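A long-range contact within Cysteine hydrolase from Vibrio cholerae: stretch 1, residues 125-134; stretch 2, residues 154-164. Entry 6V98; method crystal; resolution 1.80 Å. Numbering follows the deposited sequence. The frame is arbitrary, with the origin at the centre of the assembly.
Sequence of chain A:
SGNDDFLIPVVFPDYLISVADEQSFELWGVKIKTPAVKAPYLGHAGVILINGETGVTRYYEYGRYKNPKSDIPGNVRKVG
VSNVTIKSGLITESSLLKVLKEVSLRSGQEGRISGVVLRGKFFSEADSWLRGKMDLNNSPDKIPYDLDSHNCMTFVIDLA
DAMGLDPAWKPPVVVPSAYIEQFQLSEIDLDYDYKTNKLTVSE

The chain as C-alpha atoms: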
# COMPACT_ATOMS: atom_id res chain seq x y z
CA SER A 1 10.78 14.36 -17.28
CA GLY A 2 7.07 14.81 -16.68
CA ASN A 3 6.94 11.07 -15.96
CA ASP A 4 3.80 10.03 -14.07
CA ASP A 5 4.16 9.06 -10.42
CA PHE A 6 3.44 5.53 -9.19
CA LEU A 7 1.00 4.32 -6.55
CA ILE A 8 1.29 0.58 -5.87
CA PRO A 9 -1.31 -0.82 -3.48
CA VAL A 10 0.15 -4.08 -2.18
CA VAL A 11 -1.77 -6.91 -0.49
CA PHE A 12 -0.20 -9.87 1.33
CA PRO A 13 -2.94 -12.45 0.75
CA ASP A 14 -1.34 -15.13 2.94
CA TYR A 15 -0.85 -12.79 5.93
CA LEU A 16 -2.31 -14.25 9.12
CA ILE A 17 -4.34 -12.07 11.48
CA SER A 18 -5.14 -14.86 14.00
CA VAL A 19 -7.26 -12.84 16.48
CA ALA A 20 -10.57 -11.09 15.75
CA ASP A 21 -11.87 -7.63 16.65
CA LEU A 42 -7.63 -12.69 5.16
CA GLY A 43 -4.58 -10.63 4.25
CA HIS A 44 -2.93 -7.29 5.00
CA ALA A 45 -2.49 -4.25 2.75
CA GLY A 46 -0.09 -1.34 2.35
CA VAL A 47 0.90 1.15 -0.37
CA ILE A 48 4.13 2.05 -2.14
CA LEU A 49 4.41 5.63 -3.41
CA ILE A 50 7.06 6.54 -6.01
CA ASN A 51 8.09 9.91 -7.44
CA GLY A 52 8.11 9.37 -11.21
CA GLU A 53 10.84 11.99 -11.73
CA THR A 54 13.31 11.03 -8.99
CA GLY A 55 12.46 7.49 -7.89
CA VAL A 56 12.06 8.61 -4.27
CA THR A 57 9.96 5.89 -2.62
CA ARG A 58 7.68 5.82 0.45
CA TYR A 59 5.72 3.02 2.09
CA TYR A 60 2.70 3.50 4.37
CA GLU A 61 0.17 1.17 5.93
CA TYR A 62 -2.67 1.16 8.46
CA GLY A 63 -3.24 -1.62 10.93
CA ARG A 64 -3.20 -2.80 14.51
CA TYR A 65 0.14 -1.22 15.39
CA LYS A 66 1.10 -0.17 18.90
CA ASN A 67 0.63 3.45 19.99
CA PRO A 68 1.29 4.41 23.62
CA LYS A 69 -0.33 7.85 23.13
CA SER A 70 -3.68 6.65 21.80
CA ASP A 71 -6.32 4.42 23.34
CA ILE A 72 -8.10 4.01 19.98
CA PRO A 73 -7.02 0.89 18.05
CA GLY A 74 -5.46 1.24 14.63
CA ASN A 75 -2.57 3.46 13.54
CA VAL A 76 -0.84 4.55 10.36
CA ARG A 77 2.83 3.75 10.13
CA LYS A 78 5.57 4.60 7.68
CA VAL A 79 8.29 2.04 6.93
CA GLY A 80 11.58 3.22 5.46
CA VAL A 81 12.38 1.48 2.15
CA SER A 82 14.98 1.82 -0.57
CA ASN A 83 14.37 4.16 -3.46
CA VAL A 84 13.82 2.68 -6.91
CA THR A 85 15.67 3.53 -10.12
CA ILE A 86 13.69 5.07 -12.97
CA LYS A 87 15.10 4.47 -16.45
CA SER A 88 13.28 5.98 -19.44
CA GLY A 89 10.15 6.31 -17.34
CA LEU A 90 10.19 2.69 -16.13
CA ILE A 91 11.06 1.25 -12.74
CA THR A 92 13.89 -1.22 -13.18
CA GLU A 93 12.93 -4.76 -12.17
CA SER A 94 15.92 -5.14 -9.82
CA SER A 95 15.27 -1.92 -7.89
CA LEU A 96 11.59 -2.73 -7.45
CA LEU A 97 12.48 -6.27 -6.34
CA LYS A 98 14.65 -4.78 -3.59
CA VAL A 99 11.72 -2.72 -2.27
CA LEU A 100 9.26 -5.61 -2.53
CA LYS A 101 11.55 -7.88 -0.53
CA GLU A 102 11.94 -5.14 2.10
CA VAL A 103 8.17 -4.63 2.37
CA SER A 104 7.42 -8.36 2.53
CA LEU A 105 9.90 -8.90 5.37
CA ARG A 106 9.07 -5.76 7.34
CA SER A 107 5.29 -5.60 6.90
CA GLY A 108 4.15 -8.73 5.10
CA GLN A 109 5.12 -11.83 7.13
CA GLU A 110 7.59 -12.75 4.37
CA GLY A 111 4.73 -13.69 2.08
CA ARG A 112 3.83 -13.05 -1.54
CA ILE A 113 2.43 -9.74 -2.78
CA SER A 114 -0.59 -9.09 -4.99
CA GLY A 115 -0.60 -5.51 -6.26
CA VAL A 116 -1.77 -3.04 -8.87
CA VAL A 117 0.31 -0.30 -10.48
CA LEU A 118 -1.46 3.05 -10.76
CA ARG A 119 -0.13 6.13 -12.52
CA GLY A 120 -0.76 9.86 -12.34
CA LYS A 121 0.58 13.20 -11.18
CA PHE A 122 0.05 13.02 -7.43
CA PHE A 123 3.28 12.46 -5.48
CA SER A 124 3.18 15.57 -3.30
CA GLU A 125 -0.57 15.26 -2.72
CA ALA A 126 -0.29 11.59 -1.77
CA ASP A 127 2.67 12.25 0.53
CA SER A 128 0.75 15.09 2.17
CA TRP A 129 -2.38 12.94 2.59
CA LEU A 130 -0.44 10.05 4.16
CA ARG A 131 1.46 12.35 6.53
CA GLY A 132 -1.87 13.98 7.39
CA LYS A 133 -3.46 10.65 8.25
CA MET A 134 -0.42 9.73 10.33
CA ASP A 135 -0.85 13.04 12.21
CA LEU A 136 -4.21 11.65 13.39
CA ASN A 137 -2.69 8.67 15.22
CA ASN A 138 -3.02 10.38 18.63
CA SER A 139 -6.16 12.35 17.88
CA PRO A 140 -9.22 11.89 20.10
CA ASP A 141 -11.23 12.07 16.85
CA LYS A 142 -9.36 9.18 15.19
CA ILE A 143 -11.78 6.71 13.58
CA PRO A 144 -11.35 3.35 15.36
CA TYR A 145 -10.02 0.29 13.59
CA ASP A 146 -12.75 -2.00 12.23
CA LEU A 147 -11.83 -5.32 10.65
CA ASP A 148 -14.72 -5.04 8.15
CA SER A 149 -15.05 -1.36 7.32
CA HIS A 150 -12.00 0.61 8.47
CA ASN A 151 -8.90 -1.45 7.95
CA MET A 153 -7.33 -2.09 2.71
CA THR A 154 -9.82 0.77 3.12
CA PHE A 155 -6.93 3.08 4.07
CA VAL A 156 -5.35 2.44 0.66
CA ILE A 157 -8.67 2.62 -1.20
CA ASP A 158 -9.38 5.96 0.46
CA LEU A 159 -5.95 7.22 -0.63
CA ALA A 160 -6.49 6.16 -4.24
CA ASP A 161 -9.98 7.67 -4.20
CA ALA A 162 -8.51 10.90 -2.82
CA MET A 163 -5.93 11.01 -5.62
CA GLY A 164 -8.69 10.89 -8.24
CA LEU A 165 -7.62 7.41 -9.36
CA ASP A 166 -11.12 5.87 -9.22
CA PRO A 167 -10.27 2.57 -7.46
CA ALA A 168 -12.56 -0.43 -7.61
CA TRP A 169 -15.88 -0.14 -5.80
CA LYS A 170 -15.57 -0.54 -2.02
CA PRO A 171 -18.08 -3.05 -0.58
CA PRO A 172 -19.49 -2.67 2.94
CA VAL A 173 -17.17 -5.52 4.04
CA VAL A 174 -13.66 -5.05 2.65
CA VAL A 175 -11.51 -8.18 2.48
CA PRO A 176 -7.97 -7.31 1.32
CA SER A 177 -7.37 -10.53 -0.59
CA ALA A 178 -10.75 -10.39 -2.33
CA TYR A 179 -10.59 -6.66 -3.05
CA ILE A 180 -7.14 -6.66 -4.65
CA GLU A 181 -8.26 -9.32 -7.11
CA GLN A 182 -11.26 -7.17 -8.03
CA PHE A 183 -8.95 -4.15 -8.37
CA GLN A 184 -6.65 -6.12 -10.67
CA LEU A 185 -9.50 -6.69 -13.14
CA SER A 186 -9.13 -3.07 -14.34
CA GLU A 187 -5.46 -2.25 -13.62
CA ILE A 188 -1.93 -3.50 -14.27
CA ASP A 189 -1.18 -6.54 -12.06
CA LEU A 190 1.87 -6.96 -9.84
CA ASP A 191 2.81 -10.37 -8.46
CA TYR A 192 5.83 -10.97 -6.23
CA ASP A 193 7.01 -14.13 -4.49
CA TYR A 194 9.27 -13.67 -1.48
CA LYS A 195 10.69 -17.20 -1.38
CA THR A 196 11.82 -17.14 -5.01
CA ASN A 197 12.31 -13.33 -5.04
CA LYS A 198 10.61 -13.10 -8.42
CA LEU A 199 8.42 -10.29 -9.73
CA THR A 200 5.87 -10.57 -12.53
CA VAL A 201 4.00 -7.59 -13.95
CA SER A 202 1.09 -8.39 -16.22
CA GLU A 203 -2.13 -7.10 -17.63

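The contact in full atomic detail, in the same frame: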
# COMPACT_ATOMS: atom_id res chain seq x y z
N GLU A 125 0.74 15.37 -3.35
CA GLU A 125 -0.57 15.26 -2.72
C GLU A 125 -0.72 13.96 -1.94
O GLU A 125 -1.31 13.95 -0.85
CB GLU A 125 -1.66 15.36 -3.78
CG GLU A 125 -1.77 16.72 -4.45
CD GLU A 125 -0.85 16.90 -5.64
OE1 GLU A 125 -0.93 17.97 -6.28
OE2 GLU A 125 -0.06 15.97 -5.94
N ALA A 126 -0.21 12.86 -2.49
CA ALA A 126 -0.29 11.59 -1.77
C ALA A 126 0.57 11.61 -0.52
O ALA A 126 0.15 11.14 0.55
CB ALA A 126 0.16 10.44 -2.69
N ASP A 127 1.79 12.15 -0.63
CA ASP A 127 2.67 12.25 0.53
C ASP A 127 2.03 13.11 1.61
O ASP A 127 2.06 12.76 2.80
CB ASP A 127 4.02 12.82 0.10
CG ASP A 127 5.07 12.67 1.17
OD1 ASP A 127 5.44 11.52 1.47
OD2 ASP A 127 5.53 13.70 1.71
N SER A 128 1.43 14.23 1.21
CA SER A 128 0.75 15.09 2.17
C SER A 128 -0.44 14.39 2.83
O SER A 128 -0.67 14.54 4.04
CB SER A 128 0.30 16.38 1.47
OG SER A 128 -0.36 17.23 2.40
N TRP A 129 -1.22 13.64 2.05
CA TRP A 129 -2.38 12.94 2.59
C TRP A 129 -1.96 11.87 3.61
O TRP A 129 -2.53 11.77 4.70
CB TRP A 129 -3.19 12.32 1.45
CG TRP A 129 -4.55 11.73 1.76
CD1 TRP A 129 -5.76 12.33 1.58
CD2 TRP A 129 -4.82 10.41 2.24
NE1 TRP A 129 -6.77 11.46 1.92
CE2 TRP A 129 -6.22 10.28 2.34
CE3 TRP A 129 -4.01 9.33 2.61
CZ2 TRP A 129 -6.83 9.11 2.79
CZ3 TRP A 129 -4.62 8.16 3.05
CH2 TRP A 129 -6.02 8.06 3.14
N LEU A 130 -0.93 11.09 3.26
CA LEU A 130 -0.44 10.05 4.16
C LEU A 130 0.15 10.64 5.44
O LEU A 130 -0.13 10.14 6.54
CB LEU A 130 0.60 9.20 3.42
CG LEU A 130 -0.07 8.38 2.31
CD1 LEU A 130 0.97 7.97 1.25
CD2 LEU A 130 -0.77 7.16 2.90
N ARG A 131 0.95 11.70 5.33
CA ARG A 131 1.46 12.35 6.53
C ARG A 131 0.31 12.94 7.35
O ARG A 131 0.35 12.93 8.59
CB ARG A 131 2.46 13.44 6.16
CG ARG A 131 3.79 12.93 5.60
CD ARG A 131 4.82 14.05 5.51
NE ARG A 131 4.62 14.92 4.34
CZ ARG A 131 3.96 16.08 4.36
NH1 ARG A 131 3.42 16.52 5.49
NH2 ARG A 131 3.84 16.79 3.25
N GLY A 132 -0.72 13.46 6.68
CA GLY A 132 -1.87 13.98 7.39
C GLY A 132 -2.63 12.91 8.15
O GLY A 132 -3.04 13.12 9.29
N LYS A 133 -2.80 11.74 7.54
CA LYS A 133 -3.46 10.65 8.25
C LYS A 133 -2.59 10.16 9.40
O LYS A 133 -3.11 9.82 10.48
CB LYS A 133 -3.78 9.52 7.28
CG LYS A 133 -4.89 9.82 6.29
CD LYS A 133 -6.13 10.37 6.98
CE LYS A 133 -7.34 10.35 6.07
NZ LYS A 133 -8.34 11.38 6.47
N MET A 134 -1.28 10.13 9.21
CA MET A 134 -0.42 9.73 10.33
C MET A 134 -0.50 10.73 11.47
O MET A 134 -0.45 10.33 12.64
CB MET A 134 1.03 9.56 9.87
CG MET A 134 1.86 8.83 10.91
SD MET A 134 3.23 7.96 10.18
CE MET A 134 4.07 9.34 9.40
N THR A 154 -9.04 -0.45 3.34
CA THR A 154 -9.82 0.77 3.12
C THR A 154 -8.95 2.02 3.21
O THR A 154 -9.23 3.01 2.53
CB THR A 154 -11.02 0.84 4.08
OG1 THR A 154 -10.58 1.00 5.43
CG2 THR A 154 -11.86 -0.42 3.97
N PHE A 155 -7.91 2.00 4.06
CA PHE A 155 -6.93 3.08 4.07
C PHE A 155 -6.39 3.35 2.67
O PHE A 155 -6.35 4.50 2.20
CB PHE A 155 -5.78 2.68 5.01
CG PHE A 155 -4.65 3.67 5.08
CD1 PHE A 155 -4.85 4.94 5.61
CD2 PHE A 155 -3.36 3.31 4.71
CE1 PHE A 155 -3.81 5.85 5.73
CE2 PHE A 155 -2.30 4.21 4.82
CZ PHE A 155 -2.52 5.48 5.34
N VAL A 156 -5.96 2.29 1.99
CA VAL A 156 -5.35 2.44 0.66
C VAL A 156 -6.40 2.82 -0.37
O VAL A 156 -6.14 3.64 -1.28
CB VAL A 156 -4.61 1.14 0.28
CG1 VAL A 156 -3.97 1.26 -1.10
CG2 VAL A 156 -3.54 0.82 1.32
N ILE A 157 -7.60 2.24 -0.27
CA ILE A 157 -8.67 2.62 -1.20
C ILE A 157 -8.98 4.09 -1.05
O ILE A 157 -9.13 4.82 -2.04
CB ILE A 157 -9.93 1.77 -0.96
CG1 ILE A 157 -9.63 0.28 -1.19
CG2 ILE A 157 -11.08 2.27 -1.88
CD1 ILE A 157 -10.70 -0.63 -0.66
N ASP A 158 -9.08 4.56 0.20
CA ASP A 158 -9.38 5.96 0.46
C ASP A 158 -8.29 6.87 -0.10
O ASP A 158 -8.59 7.95 -0.63
CB ASP A 158 -9.55 6.19 1.97
CG ASP A 158 -10.84 5.57 2.52
OD1 ASP A 158 -11.69 5.09 1.74
OD2 ASP A 158 -10.99 5.55 3.76
N LEU A 159 -7.03 6.45 -0.02
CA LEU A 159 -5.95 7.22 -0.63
C LEU A 159 -6.13 7.31 -2.14
O LEU A 159 -6.02 8.39 -2.74
CB LEU A 159 -4.59 6.59 -0.31
CG LEU A 159 -3.37 7.18 -1.04
CD1 LEU A 159 -3.12 8.62 -0.67
CD2 LEU A 159 -2.15 6.33 -0.74
N ALA A 160 -6.37 6.17 -2.78
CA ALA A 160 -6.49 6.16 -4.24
C ALA A 160 -7.70 6.97 -4.67
O ALA A 160 -7.62 7.76 -5.62
CB ALA A 160 -6.57 4.72 -4.75
N ASP A 161 -8.81 6.82 -3.95
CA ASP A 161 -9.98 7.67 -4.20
C ASP A 161 -9.61 9.15 -4.10
O ASP A 161 -10.00 9.96 -4.95
CB ASP A 161 -11.10 7.35 -3.20
CG ASP A 161 -12.18 6.43 -3.77
OD1 ASP A 161 -12.87 6.84 -4.74
OD2 ASP A 161 -12.35 5.31 -3.25
N ALA A 162 -8.86 9.51 -3.05
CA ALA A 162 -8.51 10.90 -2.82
C ALA A 162 -7.59 11.44 -3.91
O ALA A 162 -7.60 12.64 -4.19
CB ALA A 162 -7.86 11.06 -1.44
N MET A 163 -6.81 10.57 -4.56
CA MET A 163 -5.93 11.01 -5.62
C MET A 163 -6.66 11.18 -6.95
O MET A 163 -6.03 11.58 -7.94
CB MET A 163 -4.76 10.03 -5.80
CG MET A 163 -3.83 9.86 -4.59
SD MET A 163 -3.04 11.40 -4.02
CE MET A 163 -4.11 11.75 -2.62
N GLY A 164 -7.96 10.88 -6.99
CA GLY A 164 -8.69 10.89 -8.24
C GLY A 164 -8.45 9.68 -9.13
O GLY A 164 -8.70 9.75 -10.34

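Trp129 is the centre of this contact: its side chain, chi1 t, points from the first helix toward the second and fits as a knob into the hole formed by Phe155, Asp158, Leu159 and Ala162. The indole is covered over one face by Leu159, whose CA lies 3.9 Å from the centroid of the six-membered ring and only 12° off its normal, a CH-pi contact in which a backbone C-H meets the electron-rich ring. The same leucine reaches on with its side chain, CD1 of Leu159 coming to 3.5 Å from CE3 of Trp129. Phe155 meets the indole obliquely, the ring planes at 41° and the centroids 5.6 Å apart, with CZ3 of Trp129 3.6 Å from CE1 of Phe155. Leu130 closes the space beside this pair; its CB sets off sideways, but its end turns in, so that CD2 of Leu130 packs 3.4 Å from CZ of Phe155 and 4.0 Å from CD2 of Leu159.

The helices that carry these residues, 125-134 and 154-162, run in roughly opposite directions, at 140°, and their axes approach to 10.5 Å. The backbones draw closer at one end, where CA of Ala126 lies 6.9 Å from CA of Met163; at the other, CA of Lys133 and CA of Phe155 are 9.3 Å apart. The small side chain of Ala126 accompanies the close approach: Met163 brings its SD to 3.6 Å from CB of Ala126, while its CE lies 4.2 Å from CB of Trp129. Gly164 leaves the helix in a Schellman motif, with a positive phi that favours glycine.

Farther from the centre the contacts thin out. Ala162 points toward the first helix and sets its CB 3.6 Å from NE1 of Trp129, a van der Waals contact. Asp158 lines the pocket with carbon, its CB 4.1 Å from CZ2 of Trp129, while its OD1 is hydrogen-bonded elsewhere in the structure. Lys133 lays the aliphatic start of its chain at the edge of the Phe155 ring, CB of Lys133 to CE1 of Phe155 4.0 Å, and its end leads away. Glu125 behaves alike: its CB is 4.2 Å from SD of Met163, but its carboxylate turns off. No hydrogen bond or salt bridge joins the stretches, so apolar packing dominates the contact. The salt bridge here, NE of Arg131 to OD2 of Asp127 at 3.0 Å, spans one turn of the first helix, clear of the second.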